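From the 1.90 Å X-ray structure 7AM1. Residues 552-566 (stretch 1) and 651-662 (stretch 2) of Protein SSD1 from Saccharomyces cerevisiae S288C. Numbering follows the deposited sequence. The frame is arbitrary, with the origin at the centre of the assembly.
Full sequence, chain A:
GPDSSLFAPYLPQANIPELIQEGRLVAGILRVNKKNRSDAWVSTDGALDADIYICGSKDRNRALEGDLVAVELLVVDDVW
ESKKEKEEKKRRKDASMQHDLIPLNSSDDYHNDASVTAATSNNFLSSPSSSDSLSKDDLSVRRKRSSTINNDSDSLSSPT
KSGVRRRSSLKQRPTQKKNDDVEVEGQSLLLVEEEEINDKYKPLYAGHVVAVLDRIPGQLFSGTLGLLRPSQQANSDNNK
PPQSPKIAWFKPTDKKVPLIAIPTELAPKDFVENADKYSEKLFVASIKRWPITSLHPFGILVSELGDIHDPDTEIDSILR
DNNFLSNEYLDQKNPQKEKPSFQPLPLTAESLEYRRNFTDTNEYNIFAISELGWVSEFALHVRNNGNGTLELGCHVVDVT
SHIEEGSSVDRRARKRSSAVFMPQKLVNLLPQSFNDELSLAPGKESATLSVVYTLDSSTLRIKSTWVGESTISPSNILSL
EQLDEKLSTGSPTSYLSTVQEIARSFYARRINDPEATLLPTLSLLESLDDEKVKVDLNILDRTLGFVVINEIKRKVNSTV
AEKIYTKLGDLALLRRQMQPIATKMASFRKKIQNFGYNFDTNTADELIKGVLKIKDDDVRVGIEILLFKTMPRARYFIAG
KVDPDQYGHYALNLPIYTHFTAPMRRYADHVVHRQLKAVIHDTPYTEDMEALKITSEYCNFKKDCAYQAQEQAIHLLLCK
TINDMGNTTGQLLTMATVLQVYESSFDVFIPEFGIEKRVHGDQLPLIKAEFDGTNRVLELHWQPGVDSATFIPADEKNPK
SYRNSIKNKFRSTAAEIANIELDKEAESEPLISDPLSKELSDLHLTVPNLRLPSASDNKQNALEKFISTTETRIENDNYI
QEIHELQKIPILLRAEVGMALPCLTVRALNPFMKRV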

ATOM      1  N   ILE A 552      10.480 -14.646 -11.411  1.00 38.13           N
ATOM      2  CA  ILE A 552      10.095 -15.383 -12.609  1.00 38.73           C
ATOM      3  C   ILE A 552       8.823 -14.792 -13.207  1.00 37.82           C
ATOM      4  O   ILE A 552       8.723 -14.619 -14.425  1.00 38.10           O
ATOM      5  CB  ILE A 552       9.947 -16.884 -12.295  1.00 38.52           C
ATOM      6  CG1 ILE A 552      11.330 -17.510 -12.078  1.00 39.33           C
ATOM      7  CG2 ILE A 552       9.205 -17.606 -13.422  1.00 39.56           C
ATOM      8  CD1 ILE A 552      11.289 -18.898 -11.471  1.00 39.54           C
ATOM      9  N   LYS A 553       7.844 -14.455 -12.365  1.00 37.75           N
ATOM     10  CA  LYS A 553       6.603 -13.860 -12.858  1.00 36.97           C
ATOM     11  C   LYS A 553       6.846 -12.481 -13.459  1.00 35.78           C
ATOM     12  O   LYS A 553       6.172 -12.095 -14.423  1.00 35.10           O
ATOM     13  CB  LYS A 553       5.579 -13.771 -11.727  1.00 38.14           C
ATOM     14  CG  LYS A 553       4.938 -15.103 -11.367  1.00 40.03           C
ATOM     15  CD  LYS A 553       4.076 -15.003 -10.118  1.00 41.57           C
ATOM     16  CE  LYS A 553       3.360 -16.315  -9.836  1.00 42.73           C
ATOM     17  NZ  LYS A 553       2.512 -16.240  -8.612  1.00 42.25           N
ATOM     18  N   ARG A 554       7.782 -11.712 -12.891  1.00 35.72           N
ATOM     19  CA  ARG A 554       8.099 -10.403 -13.455  1.00 36.33           C
ATOM     20  C   ARG A 554       8.674 -10.546 -14.856  1.00 36.20           C
ATOM     21  O   ARG A 554       8.350  -9.764 -15.759  1.00 36.32           O
ATOM     22  CB  ARG A 554       9.081  -9.661 -12.549  1.00 37.68           C
ATOM     23  CG  ARG A 554       8.440  -9.088 -11.277  1.00 38.32           C
ATOM     24  CD  ARG A 554       9.479  -8.562 -10.304  1.00 39.52           C
ATOM     25  NE  ARG A 554       8.846  -7.902  -9.164  1.00 40.03           N
ATOM     26  CZ  ARG A 554       9.499  -7.237  -8.219  1.00 40.67           C
ATOM     27  NH1 ARG A 554      10.821  -7.136  -8.268  1.00 40.48           N
ATOM     28  NH2 ARG A 554       8.826  -6.668  -7.226  1.00 41.48           N
ATOM     29  N   LYS A 555       9.514 -11.558 -15.061  1.00 35.51           N
ATOM     30  CA  LYS A 555      10.031 -11.828 -16.394  1.00 34.47           C
ATOM     31  C   LYS A 555       8.907 -12.254 -17.330  1.00 35.69           C
ATOM     32  O   LYS A 555       8.817 -11.777 -18.468  1.00 36.62           O
ATOM     33  CB  LYS A 555      11.118 -12.901 -16.320  1.00 33.83           C
ATOM     34  CG  LYS A 555      11.716 -13.286 -17.672  1.00 36.99           C
ATOM     35  CD  LYS A 555      12.466 -12.124 -18.306  1.00 40.35           C
ATOM     36  CE  LYS A 555      12.754 -12.389 -19.764  1.00 44.72           C
ATOM     37  NZ  LYS A 555      13.665 -11.368 -20.348  1.00 48.10           N
ATOM     38  N   VAL A 556       8.039 -13.160 -16.872  1.00 34.92           N
ATOM     39  CA  VAL A 556       6.921 -13.604 -17.701  1.00 35.16           C
ATOM     40  C   VAL A 556       6.059 -12.414 -18.108  1.00 34.98           C
ATOM     41  O   VAL A 556       5.734 -12.237 -19.287  1.00 35.91           O
ATOM     42  CB  VAL A 556       6.094 -14.670 -16.960  1.00 37.04           C
ATOM     43  CG1 VAL A 556       4.811 -14.967 -17.716  1.00 36.80           C
ATOM     44  CG2 VAL A 556       6.919 -15.940 -16.754  1.00 38.87           C
ATOM     45  N   ASN A 557       5.675 -11.581 -17.139  1.00 34.72           N
ATOM     46  CA  ASN A 557       4.857 -10.414 -17.454  1.00 35.80           C
ATOM     47  C   ASN A 557       5.568  -9.499 -18.442  1.00 37.84           C
ATOM     48  O   ASN A 557       4.933  -8.906 -19.321  1.00 38.90           O
ATOM     49  CB  ASN A 557       4.524  -9.637 -16.181  1.00 33.95           C
ATOM     50  CG  ASN A 557       3.488 -10.327 -15.321  1.00 34.16           C
ATOM     51  OD1 ASN A 557       2.564 -10.967 -15.823  1.00 34.83           O
ATOM     52  ND2 ASN A 557       3.618 -10.171 -14.012  1.00 34.18           N
ATOM     53  N   SER A 558       6.885  -9.343 -18.286  1.00 38.72           N
ATOM     54  CA  SER A 558       7.663  -8.539 -19.219  1.00 41.30           C
ATOM     55  C   SER A 558       7.581  -9.106 -20.630  1.00 40.00           C
ATOM     56  O   SER A 558       7.426  -8.360 -21.606  1.00 39.15           O
ATOM     57  CB  SER A 558       9.117  -8.483 -18.747  1.00 46.42           C
ATOM     58  OG  SER A 558       9.940  -7.830 -19.693  1.00 49.94           O
ATOM     59  N   THR A 559       7.693 -10.429 -20.755  1.00 38.35           N
ATOM     60  CA  THR A 559       7.654 -11.071 -22.062  1.00 39.11           C
ATOM     61  C   THR A 559       6.300 -10.883 -22.725  1.00 38.33           C
ATOM     62  O   THR A 559       6.222 -10.595 -23.926  1.00 37.81           O
ATOM     63  CB  THR A 559       7.980 -12.559 -21.910  1.00 39.43           C
ATOM     64  OG1 THR A 559       9.337 -12.699 -21.468  1.00 41.35           O
ATOM     65  CG2 THR A 559       7.780 -13.306 -23.225  1.00 40.92           C
ATOM     66  N   VAL A 560       5.223 -11.050 -21.959  1.00 37.38           N
ATOM     67  CA  VAL A 560       3.886 -10.910 -22.516  1.00 39.07           C
ATOM     68  C   VAL A 560       3.633  -9.468 -22.940  1.00 39.90           C
ATOM     69  O   VAL A 560       3.069  -9.218 -24.013  1.00 39.87           O
ATOM     70  CB  VAL A 560       2.846 -11.412 -21.497  1.00 39.35           C
ATOM     71  CG1 VAL A 560       1.433 -11.073 -21.942  1.00 41.21           C
ATOM     72  CG2 VAL A 560       3.001 -12.921 -21.308  1.00 37.89           C
ATOM     73  N   ALA A 561       4.067  -8.500 -22.125  1.00 38.64           N
ATOM     74  CA  ALA A 561       3.905  -7.093 -22.483  1.00 39.07           C
ATOM     75  C   ALA A 561       4.588  -6.780 -23.810  1.00 42.02           C
ATOM     76  O   ALA A 561       4.015  -6.104 -24.672  1.00 42.78           O
ATOM     77  CB  ALA A 561       4.466  -6.196 -21.378  1.00 39.09           C
ATOM     78  N   GLU A 562       5.828  -7.247 -23.979  1.00 42.78           N
ATOM     79  CA  GLU A 562       6.557  -7.022 -25.225  1.00 44.99           C
ATOM     80  C   GLU A 562       5.821  -7.638 -26.406  1.00 43.15           C
ATOM     81  O   GLU A 562       5.726  -7.030 -27.480  1.00 41.55           O
ATOM     82  CB  GLU A 562       7.964  -7.611 -25.101  1.00 49.90           C
ATOM     83  CG  GLU A 562       8.851  -6.867 -24.112  1.00 55.56           C
ATOM     84  CD  GLU A 562      10.169  -7.578 -23.823  1.00 61.76           C
ATOM     85  OE1 GLU A 562      10.357  -8.718 -24.297  1.00 64.11           O
ATOM     86  OE2 GLU A 562      11.005  -7.001 -23.092  1.00 63.98           O
ATOM     87  N   LYS A 563       5.277  -8.841 -26.216  1.00 42.68           N
ATOM     88  CA  LYS A 563       4.601  -9.541 -27.299  1.00 45.22           C
ATOM     89  C   LYS A 563       3.329  -8.822 -27.730  1.00 43.56           C
ATOM     90  O   LYS A 563       3.106  -8.609 -28.929  1.00 42.75           O
ATOM     91  CB  LYS A 563       4.287 -10.975 -26.871  1.00 48.25           C
ATOM     92  CG  LYS A 563       3.556 -11.779 -27.931  1.00 53.23           C
ATOM     93  CD  LYS A 563       3.861 -13.259 -27.817  1.00 56.97           C
ATOM     94  CE  LYS A 563       5.317 -13.554 -28.162  1.00 59.79           C
ATOM     95  N   ILE A 564       2.470  -8.452 -26.774  1.00 44.39           N
ATOM     96  CA  ILE A 564       1.188  -7.859 -27.148  1.00 44.62           C
ATOM     97  C   ILE A 564       1.378  -6.449 -27.695  1.00 43.19           C
ATOM     98  O   ILE A 564       0.620  -6.014 -28.568  1.00 44.59           O
ATOM     99  CB  ILE A 564       0.184  -7.874 -25.977  1.00 45.95           C
ATOM    100  CG1 ILE A 564       0.675  -7.017 -24.812  1.00 47.88           C
ATOM    101  CG2 ILE A 564      -0.087  -9.312 -25.538  1.00 46.06           C
ATOM    102  CD1 ILE A 564      -0.324  -6.925 -23.651  1.00 49.98           C
ATOM    103  N   TYR A 565       2.359  -5.697 -27.195  1.00 39.80           N
ATOM    104  CA  TYR A 565       2.568  -4.373 -27.767  1.00 40.01           C
ATOM    105  C   TYR A 565       3.093  -4.470 -29.195  1.00 41.08           C
ATOM    106  O   TYR A 565       2.671  -3.708 -30.073  1.00 41.26           O
ATOM    107  CB  TYR A 565       3.532  -3.551 -26.917  1.00 39.69           C
ATOM    108  CG  TYR A 565       3.707  -2.169 -27.496  1.00 40.46           C
ATOM    109  CD1 TYR A 565       2.621  -1.305 -27.605  1.00 41.31           C
ATOM    110  CD2 TYR A 565       4.935  -1.745 -27.986  1.00 40.82           C
ATOM    111  CE1 TYR A 565       2.757  -0.051 -28.155  1.00 43.10           C
ATOM    112  CE2 TYR A 565       5.081  -0.482 -28.548  1.00 43.01           C
ATOM    113  CZ  TYR A 565       3.983   0.359 -28.631  1.00 44.78           C
ATOM    114  OH  TYR A 565       4.103   1.619 -29.182  1.00 47.22           O
ATOM    115  N   THR A 566       4.022  -5.399 -29.442  1.00 40.31           N
ATOM    116  CA  THR A 566       4.569  -5.569 -30.783  1.00 42.75           C
ATOM    117  C   THR A 566       3.480  -5.900 -31.797  1.00 43.12           C
ATOM    118  O   THR A 566       3.461  -5.335 -32.895  1.00 44.32           O
ATOM    119  CB  THR A 566       5.647  -6.650 -30.783  1.00 44.55           C
ATOM    120  OG1 THR A 566       6.805  -6.158 -30.102  1.00 45.00           O
ATOM    121  CG2 THR A 566       6.020  -7.032 -32.215  1.00 47.55           C
TER
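Stretch 2 (651-662) ALNLPIYTHFTA

An irregular segment can be fixed on a helix by one polar side chain that bonds to both its main chain and its side chains, while small and branched residues around it supply packing. Residues 651-662 of SSD1 illustrate the principle. This stretch has no regular helix or strand, yet it follows the face of helix 552-566 closely enough to bury 863 Å² between the two, counted over both sides.

The segment first meets the helix at Leu652, whose CD2 lies over one face of the Arg554 guanidinium, 3.2 Å from CZ. Asn653, with positive phi and psi (53/40), stays out of reach. From Leu654 to Thr658 the backbone is largely extended, interrupted at Pro655 (-74/-21). Leu654 makes a loose contact, its CD1 4.3 Å from Ser558 CB, and Pro655 adds little.

Ile656 reaches farthest along the helix toward its C-terminal end. Its side chain, t at both chi angles, places CD1 3.7 Å from Tyr565 CB and CG2 3.5 Å from Glu562 CG, while its CG1 is 4.2 Å from Ala561 CB. Its carbonyl is tied to the helix through a water, which donates to Ile656 O at 2.7 Å and lies 2.5 Å from Ser558 OG.

At Tyr657 the backbones come close, with the CA atoms of Tyr657 and Ser558 5.0 Å apart. The small side chain of Ala561 accompanies this approach: its CB is 3.4 Å from Tyr657 C. The CA-to-CB bond of Tyr657 points away from the helix, but the end of the side chain comes nearer. Arg554 O lies at the edge of the ring, 3.4 Å from CE1, and Asn557 ND2 donates a hydrogen bond to Tyr657 OH at 3.1 Å. The chain then passes to Thr658, whose CG2 packs 3.6 Å from Ala561 CB. Thr658 O, 3.2 Å from Asn557 CB, is buried without a polar partner. His659 turns its CA-to-CB bond away and barely touches the helix.

Phe660 restores firm contact. Its backbone N donates to Asn557 OD1 at 2.9 Å, so the amide side chain of Asn557 accepts from the segment's main chain while donating to its side chains. The Phe660 ring meets two valines one helical turn apart: Val560 CG2 sits over one face, 3.8 Å from the ring centroid in a CH-pi contact, and Val556 CG1 approaches CD2 at 3.7 Å.

Thr661 completes the grip. Asn557 ND2 donates a second hydrogen bond, to Thr661 OG1 at 3.1 Å, and Thr661 CG2 packs 3.8 Å from Val556 CG1 and 3.9 Å from Lys553 CG. A water accepts from Lys553 NZ at 2.8 Å and donates to Thr661 O at 2.8 Å. Ala662 makes no contact. Between Tyr657 and Thr661 the segment thus runs toward the N-terminal end of the helix, its nearest CA partner shifting from Ser558 through Asn557 to Lys553.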

ATOM      1  N   ALA A 651       9.962   1.333 -10.750  1.00 35.65           N
ATOM      2  CA  ALA A 651      10.300   0.532  -9.577  1.00 36.54           C
ATOM      3  C   ALA A 651      10.877  -0.824  -9.963  1.00 37.86           C
ATOM      4  O   ALA A 651      11.658  -1.401  -9.197  1.00 37.80           O
ATOM      5  CB  ALA A 651       9.070   0.348  -8.688  1.00 35.66           C
ATOM      6  N   LEU A 652      10.487  -1.357 -11.124  1.00 38.63           N
ATOM      7  CA  LEU A 652      10.985  -2.631 -11.629  1.00 37.48           C
ATOM      8  C   LEU A 652      12.116  -2.469 -12.636  1.00 38.40           C
ATOM      9  O   LEU A 652      12.623  -3.475 -13.144  1.00 38.59           O
ATOM     10  CB  LEU A 652       9.849  -3.425 -12.278  1.00 37.29           C
ATOM     11  CG  LEU A 652       8.693  -3.846 -11.374  1.00 39.35           C
ATOM     12  CD1 LEU A 652       7.597  -4.537 -12.176  1.00 40.11           C
ATOM     13  CD2 LEU A 652       9.178  -4.742 -10.264  1.00 40.83           C
ATOM     14  N   ASN A 653      12.500  -1.234 -12.955  1.00 38.93           N
ATOM     15  CA  ASN A 653      13.549  -0.960 -13.938  1.00 40.22           C
ATOM     16  C   ASN A 653      13.261  -1.665 -15.260  1.00 39.96           C
ATOM     17  O   ASN A 653      14.161  -2.201 -15.912  1.00 40.62           O
ATOM     18  CB  ASN A 653      14.924  -1.360 -13.409  1.00 41.44           C
ATOM     19  CG  ASN A 653      16.049  -0.783 -14.238  1.00 44.66           C
ATOM     20  OD1 ASN A 653      15.984   0.366 -14.669  1.00 45.60           O
ATOM     21  ND2 ASN A 653      17.076  -1.584 -14.487  1.00 46.68           N
ATOM     22  N   LEU A 654      11.987  -1.674 -15.656  1.00 38.22           N
ATOM     23  CA  LEU A 654      11.587  -2.342 -16.887  1.00 39.67           C
ATOM     24  C   LEU A 654      11.072  -1.344 -17.919  1.00 39.98           C
ATOM     25  O   LEU A 654      10.345  -0.406 -17.566  1.00 39.83           O
ATOM     26  CB  LEU A 654      10.509  -3.395 -16.606  1.00 40.51           C
ATOM     27  CG  LEU A 654      11.042  -4.663 -15.933  1.00 42.47           C
ATOM     28  CD1 LEU A 654       9.908  -5.615 -15.598  1.00 42.15           C
ATOM     29  CD2 LEU A 654      12.078  -5.356 -16.810  1.00 45.16           C
ATOM     30  N   PRO A 655      11.451  -1.509 -19.195  1.00 40.40           N
ATOM     31  CA  PRO A 655      10.989  -0.565 -20.230  1.00 41.44           C
ATOM     32  C   PRO A 655       9.532  -0.743 -20.612  1.00 41.61           C
ATOM     33  O   PRO A 655       8.936   0.180 -21.186  1.00 43.34           O
ATOM     34  CB  PRO A 655      11.909  -0.875 -21.421  1.00 42.56           C
ATOM     35  CG  PRO A 655      12.274  -2.311 -21.237  1.00 41.68           C
ATOM     36  CD  PRO A 655      12.347  -2.542 -19.752  1.00 40.56           C
ATOM     37  N   ILE A 656       8.950  -1.911 -20.346  1.00 39.17           N
ATOM     38  CA  ILE A 656       7.549  -2.169 -20.652  1.00 38.50           C
ATOM     39  C   ILE A 656       7.092  -3.288 -19.732  1.00 36.47           C
ATOM     40  O   ILE A 656       7.891  -4.127 -19.306  1.00 36.29           O
ATOM     41  CB  ILE A 656       7.364  -2.519 -22.150  1.00 40.13           C
ATOM     42  CG1 ILE A 656       5.889  -2.432 -22.555  1.00 39.28           C
ATOM     43  CG2 ILE A 656       7.913  -3.910 -22.453  1.00 40.78           C
ATOM     44  CD1 ILE A 656       5.678  -2.479 -24.071  1.00 39.29           C
ATOM     45  N   TYR A 657       5.806  -3.287 -19.401  1.00 36.03           N
ATOM     46  CA  TYR A 657       5.292  -4.239 -18.428  1.00 34.79           C
ATOM     47  C   TYR A 657       3.788  -4.351 -18.612  1.00 36.17           C
ATOM     48  O   TYR A 657       3.150  -3.486 -19.219  1.00 39.07           O
ATOM     49  CB  TYR A 657       5.650  -3.804 -16.994  1.00 33.33           C
ATOM     50  CG  TYR A 657       5.598  -4.906 -15.957  1.00 33.06           C
ATOM     51  CD1 TYR A 657       6.449  -6.006 -16.045  1.00 35.18           C
ATOM     52  CD2 TYR A 657       4.738  -4.828 -14.864  1.00 33.46           C
ATOM     53  CE1 TYR A 657       6.415  -7.014 -15.107  1.00 34.95           C
ATOM     54  CE2 TYR A 657       4.703  -5.836 -13.912  1.00 33.21           C
ATOM     55  CZ  TYR A 657       5.550  -6.928 -14.042  1.00 33.84           C
ATOM     56  OH  TYR A 657       5.533  -7.942 -13.109  1.00 33.32           O
ATOM     57  N   THR A 658       3.238  -5.441 -18.092  1.00 34.62           N
ATOM     58  CA  THR A 658       1.798  -5.604 -17.957  1.00 35.08           C
ATOM     59  C   THR A 658       1.546  -6.684 -16.914  1.00 33.97           C
ATOM     60  O   THR A 658       2.479  -7.186 -16.275  1.00 34.36           O
ATOM     61  CB  THR A 658       1.123  -5.949 -19.289  1.00 37.83           C
ATOM     62  OG1 THR A 658      -0.300  -5.868 -19.119  1.00 39.05           O
ATOM     63  CG2 THR A 658       1.490  -7.350 -19.754  1.00 39.36           C
ATOM     64  N   HIS A 659       0.279  -7.054 -16.749  1.00 33.99           N
ATOM     65  CA  HIS A 659      -0.128  -8.053 -15.771  1.00 34.09           C
ATOM     66  C   HIS A 659      -0.796  -9.222 -16.476  1.00 35.88           C
ATOM     67  O   HIS A 659      -1.847  -9.061 -17.108  1.00 35.84           O
ATOM     68  CB  HIS A 659      -1.056  -7.443 -14.721  1.00 32.49           C
ATOM     69  CG  HIS A 659      -0.326  -6.832 -13.569  1.00 32.43           C
ATOM     70  ND1 HIS A 659      -0.973  -6.199 -12.533  1.00 30.59           N
ATOM     71  CD2 HIS A 659       0.997  -6.770 -13.282  1.00 32.02           C
ATOM     72  CE1 HIS A 659      -0.081  -5.759 -11.664  1.00 32.08           C
ATOM     73  NE2 HIS A 659       1.122  -6.098 -12.091  1.00 30.69           N
ATOM     74  N   PHE A 660      -0.182 -10.396 -16.343  1.00 38.01           N
ATOM     75  CA  PHE A 660      -0.600 -11.620 -17.011  1.00 37.64           C
ATOM     76  C   PHE A 660      -0.642 -12.823 -16.078  1.00 36.24           C
ATOM     77  O   PHE A 660      -1.395 -13.763 -16.362  1.00 36.38           O
ATOM     78  CB  PHE A 660       0.353 -11.897 -18.192  1.00 37.67           C
ATOM     79  CG  PHE A 660       0.350 -13.318 -18.704  1.00 40.36           C
ATOM     80  CD1 PHE A 660      -0.489 -13.694 -19.744  1.00 42.75           C
ATOM     81  CD2 PHE A 660       1.236 -14.257 -18.195  1.00 40.97           C
ATOM     82  CE1 PHE A 660      -0.472 -14.993 -20.237  1.00 45.18           C
ATOM     83  CE2 PHE A 660       1.257 -15.557 -18.684  1.00 43.37           C
ATOM     84  CZ  PHE A 660       0.403 -15.924 -19.707  1.00 45.13           C
ATOM     85  N   THR A 661       0.066 -12.791 -14.944  1.00 35.52           N
ATOM     86  CA  THR A 661       0.351 -13.980 -14.151  1.00 36.26           C
ATOM     87  C   THR A 661      -0.650 -14.257 -13.030  1.00 37.96           C
ATOM     88  O   THR A 661      -0.449 -15.218 -12.279  1.00 38.86           O
ATOM     89  CB  THR A 661       1.762 -13.878 -13.530  1.00 37.67           C
ATOM     90  OG1 THR A 661       1.949 -12.576 -12.952  1.00 39.22           O
ATOM     91  CG2 THR A 661       2.856 -14.139 -14.574  1.00 37.15           C
ATOM     92  N   ALA A 662      -1.715 -13.467 -12.882  1.00 37.55           N
ATOM     93  CA  ALA A 662      -2.646 -13.636 -11.762  1.00 37.54           C
ATOM     94  C   ALA A 662      -4.084 -13.379 -12.201  1.00 38.35           C
ATOM     95  O   ALA A 662      -4.786 -12.538 -11.633  1.00 38.07           O
ATOM     96  CB  ALA A 662      -2.252 -12.722 -10.599  1.00 35.13           C
TER
HETATM   97  O   HOH W   1       0.192 -15.080  -9.551  1.00 36.35           O
HETATM   98  O   HOH W   2      10.195  -5.396 -20.031  1.00 36.68           O